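Local coordinates for Fe-regulated protein B (Neisseria meningitidis, PDB 4AIP), which is an iron-regulated outer-membrane transporter of the TonB-dependent family, probably taking up iron or iron-siderophore complexes across the outer membrane, at residues 472-477 with 523-528; 528-533 with 559-564. All blocks are in the same frame, centred on the assembly; numbering follows the deposited sequence.

Interaction 1 (472-477 with 523-528)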
ATOM      1  N   ASP B 472     -26.421 -22.539 -15.710  1.00 28.21           N
ATOM      2  CA  ASP B 472     -27.315 -23.656 -15.385  1.00 27.92           C
ATOM      3  C   ASP B 472     -26.732 -24.971 -15.888  1.00 28.98           C
ATOM      4  O   ASP B 472     -27.336 -26.010 -15.716  1.00 30.12           O
ATOM      5  CB  ASP B 472     -28.709 -23.428 -15.979  1.00 25.27           C
ATOM      6  CG  ASP B 472     -28.687 -23.243 -17.515  1.00 23.91           C
ATOM      7  OD1 ASP B 472     -27.588 -22.988 -18.136  1.00 21.49           O
ATOM      8  OD2 ASP B 472     -29.802 -23.346 -18.116  1.00 22.77           O
ATOM      9  N   GLY B 473     -25.568 -24.910 -16.527  1.00 29.61           N
ATOM     10  CA  GLY B 473     -24.927 -26.078 -17.101  1.00 29.59           C
ATOM     11  C   GLY B 473     -25.260 -26.333 -18.563  1.00 29.91           C
ATOM     12  O   GLY B 473     -24.683 -27.264 -19.196  1.00 29.48           O
ATOM     13  N   LYS B 474     -26.176 -25.522 -19.118  1.00 29.35           N
ATOM     14  CA  LYS B 474     -26.608 -25.729 -20.484  1.00 27.88           C
ATOM     15  C   LYS B 474     -25.543 -25.321 -21.482  1.00 28.59           C
ATOM     16  O   LYS B 474     -24.950 -24.262 -21.358  1.00 29.15           O
ATOM     17  CB  LYS B 474     -27.899 -25.022 -20.776  1.00 25.76           C
ATOM     18  CG  LYS B 474     -28.291 -25.216 -22.242  1.00 23.52           C
ATOM     19  CD  LYS B 474     -29.789 -25.189 -22.456  1.00 21.98           C
ATOM     20  CE  LYS B 474     -30.071 -25.238 -23.927  1.00 21.55           C
ATOM     21  NZ  LYS B 474     -31.420 -24.682 -24.159  1.00 21.91           N
ATOM     22  N   THR B 475     -25.334 -26.178 -22.476  1.00 28.33           N
ATOM     23  CA  THR B 475     -24.307 -26.010 -23.469  1.00 27.49           C
ATOM     24  C   THR B 475     -24.898 -25.859 -24.895  1.00 28.57           C
ATOM     25  O   THR B 475     -25.710 -26.672 -25.320  1.00 29.95           O
ATOM     26  CB  THR B 475     -23.368 -27.194 -23.356  1.00 25.94           C
ATOM     27  OG1 THR B 475     -22.160 -26.756 -22.732  1.00 24.61           O
ATOM     28  CG2 THR B 475     -23.018 -27.782 -24.721  1.00 24.90           C
ATOM     29  N   VAL B 476     -24.504 -24.822 -25.621  1.00 27.99           N
ATOM     30  CA  VAL B 476     -24.979 -24.569 -26.976  1.00 26.55           C
ATOM     31  C   VAL B 476     -23.795 -24.140 -27.808  1.00 27.53           C
ATOM     32  O   VAL B 476     -23.020 -23.286 -27.373  1.00 28.24           O
ATOM     33  CB  VAL B 476     -26.040 -23.467 -27.001  1.00 25.20           C
ATOM     34  CG1 VAL B 476     -26.258 -22.943 -28.414  1.00 23.00           C
ATOM     35  CG2 VAL B 476     -27.342 -23.961 -26.470  1.00 22.60           C
ATOM     36  N   SER B 477     -23.598 -24.753 -28.974  1.00 28.03           N
ATOM     37  CA  SER B 477     -22.524 -24.288 -29.852  1.00 27.88           C
ATOM     38  C   SER B 477     -23.020 -24.056 -31.232  1.00 28.62           C
ATOM     39  O   SER B 477     -24.196 -24.342 -31.502  1.00 29.10           O
ATOM     40  CB  SER B 477     -21.259 -25.153 -29.848  1.00 25.67           C
ATOM     41  OG  SER B 477     -21.497 -26.451 -29.571  1.00 24.22           O
ATOM     42  N   ILE B 523     -30.132 -17.567 -16.024  1.00 28.63           N
ATOM     43  CA  ILE B 523     -29.842 -16.974 -17.307  1.00 27.68           C
ATOM     44  C   ILE B 523     -29.225 -18.033 -18.170  1.00 28.38           C
ATOM     45  O   ILE B 523     -28.141 -18.521 -17.875  1.00 29.33           O
ATOM     46  CB  ILE B 523     -28.914 -15.707 -17.195  1.00 26.62           C
ATOM     47  CG1 ILE B 523     -29.636 -14.570 -16.461  1.00 23.24           C
ATOM     48  CG2 ILE B 523     -28.402 -15.292 -18.606  1.00 22.63           C
ATOM     49  CD1 ILE B 523     -30.709 -13.849 -17.310  1.00 22.44           C
ATOM     50  N   SER B 524     -29.928 -18.391 -19.229  1.00 28.42           N
ATOM     51  CA  SER B 524     -29.535 -19.512 -20.045  1.00 29.25           C
ATOM     52  C   SER B 524     -29.371 -19.088 -21.506  1.00 31.23           C
ATOM     53  O   SER B 524     -29.224 -17.892 -21.803  1.00 31.33           O
ATOM     54  CB  SER B 524     -30.544 -20.650 -19.870  1.00 26.73           C
ATOM     55  OG  SER B 524     -30.212 -21.761 -20.674  1.00 23.28           O
ATOM     56  N   ILE B 525     -29.378 -20.067 -22.402  1.00 34.11           N
ATOM     57  CA  ILE B 525     -29.193 -19.842 -23.829  1.00 36.55           C
ATOM     58  C   ILE B 525     -30.152 -20.759 -24.611  1.00 37.09           C
ATOM     59  O   ILE B 525     -30.280 -21.935 -24.305  1.00 37.55           O
ATOM     60  CB  ILE B 525     -27.679 -20.021 -24.227  1.00 37.18           C
ATOM     61  CG1 ILE B 525     -27.432 -19.634 -25.689  1.00 37.51           C
ATOM     62  CG2 ILE B 525     -27.133 -21.416 -23.864  1.00 37.88           C
ATOM     63  CD1 ILE B 525     -25.971 -19.576 -26.064  1.00 35.21           C
ATOM     64  N   ALA B 526     -30.847 -20.204 -25.593  1.00 37.44           N
ATOM     65  CA  ALA B 526     -31.805 -20.974 -26.389  1.00 37.80           C
ATOM     66  C   ALA B 526     -31.102 -21.957 -27.312  1.00 37.90           C
ATOM     67  O   ALA B 526     -29.918 -21.802 -27.601  1.00 37.41           O
ATOM     68  CB  ALA B 526     -32.685 -20.055 -27.188  1.00 37.06           C
ATOM     69  N   ASP B 527     -31.855 -22.947 -27.797  1.00 38.64           N
ATOM     70  CA  ASP B 527     -31.271 -24.103 -28.459  1.00 39.32           C
ATOM     71  C   ASP B 527     -30.533 -23.842 -29.739  1.00 39.67           C
ATOM     72  O   ASP B 527     -29.482 -24.446 -29.964  1.00 40.31           O
ATOM     73  CB  ASP B 527     -32.304 -25.202 -28.704  1.00 39.88           C
ATOM     74  CG  ASP B 527     -32.718 -25.911 -27.444  1.00 40.03           C
ATOM     75  OD1 ASP B 527     -31.980 -25.911 -26.448  1.00 40.07           O
ATOM     76  OD2 ASP B 527     -33.812 -26.484 -27.456  1.00 42.55           O
ATOM     77  N   GLY B 528     -31.058 -22.990 -30.601  1.00 39.49           N
ATOM     78  CA  GLY B 528     -30.366 -22.826 -31.878  1.00 39.18           C
ATOM     79  C   GLY B 528     -29.500 -21.599 -31.968  1.00 37.26           C
ATOM     80  O   GLY B 528     -29.084 -21.242 -33.055  1.00 38.21           O
TER
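K474 reaches across to 523-528 and sets its ammonium group between two oxygens: the backbone carbonyl of I525 (NZ to O 3.0 Å) and the carboxylate of D527 (NZ to OD1 2.7 Å), the second bond being a salt bridge. The lysine gets there because its chain is extended from CG onward and CG stands opposite the backbone N (chi1 178°). It meets the I525 carbonyl almost head-on, with a C=O...N angle of 160°, but comes to D527 OD1 from above the carboxylate plane, the two side chains crossing at about a right angle. K474 NZ thus gives two bonds, one to a main-chain carbonyl and one to an exposed aspartate.

At the other end D472 uses both carboxylate oxygens. OD2 accepts from the hydroxyl of S524 (OG to OD2 3.0 Å) on its syn side, while OD1 takes the backbone N of K474 in an Asx turn and also bonds the hydroxyl of T470. Two residues beyond the lysine, V476 turns one methyl onto I525 (CG2 to CG2 3.6 Å), close to the carbonyl O of A526. Backbones pair elsewhere, V476 with V468, S524 with R576 and A578; all three bonds across the contact have side-chain donors. This is an Asx turn leading into barrel strand 475-490, tied to short strand 522-525 within the beta-barrel of a TonB-dependent receptor.

Interaction 2 (528-533 with 559-564)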
ATOM      1  N   GLY B 528     -31.058 -22.990 -30.601  1.00 39.49           N
ATOM      2  CA  GLY B 528     -30.366 -22.826 -31.878  1.00 39.18           C
ATOM      3  C   GLY B 528     -29.500 -21.599 -31.968  1.00 37.26           C
ATOM      4  O   GLY B 528     -29.084 -21.242 -33.055  1.00 38.21           O
ATOM      5  N   THR B 529     -29.227 -20.949 -30.828  1.00 33.55           N
ATOM      6  CA  THR B 529     -28.675 -19.602 -30.897  1.00 29.11           C
ATOM      7  C   THR B 529     -27.348 -19.630 -31.526  1.00 28.81           C
ATOM      8  O   THR B 529     -26.635 -20.600 -31.414  1.00 29.83           O
ATOM      9  CB  THR B 529     -28.795 -18.730 -29.629  1.00 27.08           C
ATOM     10  OG1 THR B 529     -27.540 -18.120 -29.305  1.00 25.07           O
ATOM     11  CG2 THR B 529     -29.294 -19.469 -28.511  1.00 23.31           C
ATOM     12  N   LYS B 530     -27.044 -18.587 -32.267  1.00 27.83           N
ATOM     13  CA  LYS B 530     -25.820 -18.596 -33.021  1.00 26.84           C
ATOM     14  C   LYS B 530     -25.134 -17.294 -32.952  1.00 26.25           C
ATOM     15  O   LYS B 530     -25.573 -16.364 -32.293  1.00 26.99           O
ATOM     16  CB  LYS B 530     -26.122 -18.900 -34.444  1.00 25.64           C
ATOM     17  CG  LYS B 530     -27.473 -18.345 -34.812  1.00 24.64           C
ATOM     18  CD  LYS B 530     -27.565 -18.248 -36.264  1.00 23.41           C
ATOM     19  CE  LYS B 530     -27.121 -19.589 -36.905  1.00 23.92           C
ATOM     20  NZ  LYS B 530     -28.118 -20.650 -36.534  1.00 24.32           N
ATOM     21  N   ALA B 531     -24.019 -17.251 -33.658  1.00 24.11           N
ATOM     22  CA  ALA B 531     -23.156 -16.123 -33.583  1.00 21.72           C
ATOM     23  C   ALA B 531     -23.720 -15.034 -34.494  1.00 20.19           C
ATOM     24  O   ALA B 531     -24.408 -15.311 -35.453  1.00 18.98           O
ATOM     25  CB  ALA B 531     -21.717 -16.518 -34.005  1.00 20.83           C
ATOM     26  N   GLU B 532     -23.417 -13.793 -34.144  1.00 18.48           N
ATOM     27  CA  GLU B 532     -23.656 -12.635 -34.973  1.00 15.90           C
ATOM     28  C   GLU B 532     -22.726 -12.719 -36.157  1.00 14.47           C
ATOM     29  O   GLU B 532     -21.599 -13.225 -36.031  1.00 12.74           O
ATOM     30  CB  GLU B 532     -23.303 -11.365 -34.192  1.00 16.55           C
ATOM     31  CG  GLU B 532     -24.258 -11.125 -33.059  1.00 19.08           C
ATOM     32  CD  GLU B 532     -23.876  -9.958 -32.160  1.00 21.08           C
ATOM     33  OE1 GLU B 532     -22.664  -9.581 -32.167  1.00 20.42           O
ATOM     34  OE2 GLU B 532     -24.774  -9.454 -31.441  1.00 19.72           O
ATOM     35  N   ARG B 533     -23.154 -12.198 -37.300  1.00 13.88           N
ATOM     36  CA  ARG B 533     -22.347 -12.329 -38.454  1.00 15.32           C
ATOM     37  C   ARG B 533     -22.397 -11.096 -39.306  1.00 16.20           C
ATOM     38  O   ARG B 533     -23.449 -10.697 -39.775  1.00 17.01           O
ATOM     39  CB  ARG B 533     -22.770 -13.528 -39.270  1.00 16.85           C
ATOM     40  CG  ARG B 533     -21.798 -13.777 -40.372  1.00 18.81           C
ATOM     41  CD  ARG B 533     -22.118 -15.103 -40.983  1.00 22.18           C
ATOM     42  NE  ARG B 533     -21.014 -15.568 -41.840  1.00 21.94           N
ATOM     43  CZ  ARG B 533     -21.118 -15.834 -43.131  1.00 21.06           C
ATOM     44  NH1 ARG B 533     -22.278 -15.757 -43.768  1.00 21.71           N
ATOM     45  NH2 ARG B 533     -20.046 -16.188 -43.790  1.00 22.36           N
ATOM     46  N   ILE B 559     -25.114  -6.813 -39.905  1.00 14.78           N
ATOM     47  CA  ILE B 559     -24.808  -7.873 -38.971  1.00 12.90           C
ATOM     48  C   ILE B 559     -26.081  -8.583 -38.611  1.00 14.76           C
ATOM     49  O   ILE B 559     -27.012  -7.963 -38.062  1.00 15.57           O
ATOM     50  CB  ILE B 559     -24.161  -7.374 -37.678  1.00 12.84           C
ATOM     51  CG1 ILE B 559     -22.972  -6.452 -37.957  1.00 11.33           C
ATOM     52  CG2 ILE B 559     -23.692  -8.585 -36.800  1.00 10.34           C
ATOM     53  CD1 ILE B 559     -22.237  -6.055 -36.686  1.00  8.82           C
ATOM     54  N   LYS B 560     -26.105  -9.891 -38.878  1.00 14.26           N
ATOM     55  CA  LYS B 560     -27.291 -10.712 -38.686  1.00 14.38           C
ATOM     56  C   LYS B 560     -27.213 -11.380 -37.347  1.00 15.88           C
ATOM     57  O   LYS B 560     -26.095 -11.597 -36.831  1.00 16.37           O
ATOM     58  CB  LYS B 560     -27.347 -11.782 -39.786  1.00 12.96           C
ATOM     59  CG  LYS B 560     -27.448 -11.168 -41.224  1.00 16.84           C
ATOM     60  CD  LYS B 560     -28.076 -12.120 -42.303  1.00 22.47           C
ATOM     61  CE  LYS B 560     -28.506 -11.303 -43.486  1.00 39.17           C
ATOM     62  NZ  LYS B 560     -29.365 -12.081 -44.393  1.00 50.36           N
ATOM     63  N   ASP B 561     -28.371 -11.732 -36.781  1.00 17.44           N
ATOM     64  CA  ASP B 561     -28.461 -12.514 -35.534  1.00 19.07           C
ATOM     65  C   ASP B 561     -27.914 -11.817 -34.274  1.00 18.82           C
ATOM     66  O   ASP B 561     -27.462 -12.463 -33.301  1.00 22.28           O
ATOM     67  CB  ASP B 561     -27.854 -13.905 -35.695  1.00 19.67           C
ATOM     68  CG  ASP B 561     -28.557 -14.723 -36.767  1.00 30.68           C
ATOM     69  OD1 ASP B 561     -29.786 -14.706 -36.771  1.00 23.59           O
ATOM     70  OD2 ASP B 561     -27.897 -15.392 -37.589  1.00 49.10           O
ATOM     71  N   ALA B 562     -28.018 -10.495 -34.256  1.00 16.31           N
ATOM     72  CA  ALA B 562     -27.699  -9.735 -33.060  1.00 13.35           C
ATOM     73  C   ALA B 562     -28.429 -10.264 -31.828  1.00 13.85           C
ATOM     74  O   ALA B 562     -29.584 -10.723 -31.913  1.00 12.93           O
ATOM     75  CB  ALA B 562     -28.038  -8.282 -33.272  1.00 13.41           C
ATOM     76  N   LEU B 563     -27.775 -10.168 -30.664  1.00 13.62           N
ATOM     77  CA  LEU B 563     -28.320 -10.719 -29.454  1.00 14.21           C
ATOM     78  C   LEU B 563     -28.218  -9.660 -28.434  1.00 15.60           C
ATOM     79  O   LEU B 563     -27.189  -8.995 -28.335  1.00 15.55           O
ATOM     80  CB  LEU B 563     -27.456 -11.871 -28.903  1.00 11.83           C
ATOM     81  CG  LEU B 563     -26.989 -12.984 -29.839  1.00 13.43           C
ATOM     82  CD1 LEU B 563     -25.510 -12.798 -30.201  1.00  6.64           C
ATOM     83  CD2 LEU B 563     -27.224 -14.265 -29.097  1.00  9.58           C
ATOM     84  N   ALA B 564     -29.213  -9.537 -27.570  1.00 19.19           N
ATOM     85  CA  ALA B 564     -29.001  -8.585 -26.507  1.00 21.54           C
ATOM     86  C   ALA B 564     -29.598  -9.049 -25.211  1.00 25.50           C
ATOM     87  O   ALA B 564     -28.901  -9.636 -24.398  1.00 26.08           O
ATOM     88  CB  ALA B 564     -29.497  -7.202 -26.899  1.00 18.85           C
TER
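E532 lies along 561-563, just past the corner the chain turns at D561, and has the largest share of the contact. Its chain runs extended beyond CG, bringing CG against a methyl of L563 (CG to CD1 3.5 Å) and OE2 to the backbone N of L563 (3.2 Å), which meets the anti lone pair at an N-H...O angle of 150°. The other oxygen, OE1, is held by a salt bridge to R509. Alongside, R533 and K560 form an antiparallel hydrogen-bonded pair: R533 N to K560 O is 3.0 Å and K560 N to R533 O 2.9 Å. The CG2 methyl of I559 packs on E532 CB at 3.8 Å.

Toward solvent the charged ends part company. K530 brings CD to 3.2 Å from D561 OD2, yet its chain bends at the last two torsions and leaves NZ 5.4 Å from that oxygen. R533 and K560 carry their charged tips off the strand pair. Buried T529 OG1 has no polar partner, meeting only L563 CD2 across the contact. The E532 carboxylate, anchored at both oxygens, probably remains ionised beside R509 and helps hold the backbone at L563, whereas the K530-D561 attraction can contribute only at longer range.

Interactions 1 and 2 follow one another along the chain and share G528, their centres lying about 14 Å apart; they touch where V476 CG1 packs on the carbonyl O of T529 at 3.8 Å. The chain leaving strand 522-525 runs through both on its way into strand 532-544. Interaction 1 sits farther from the chain centre and ties the turn leading into strand 475-490 to strand 522-525 by side-chain bonds, its salt bridge at an exposed aspartate. Interaction 2 joins the two strands of a hairpin, 532-544 and 548-563, with one hydrogen-bonded backbone pair and a buried glutamate. Charge is therefore used at the surface in the first and inside the packing in the second.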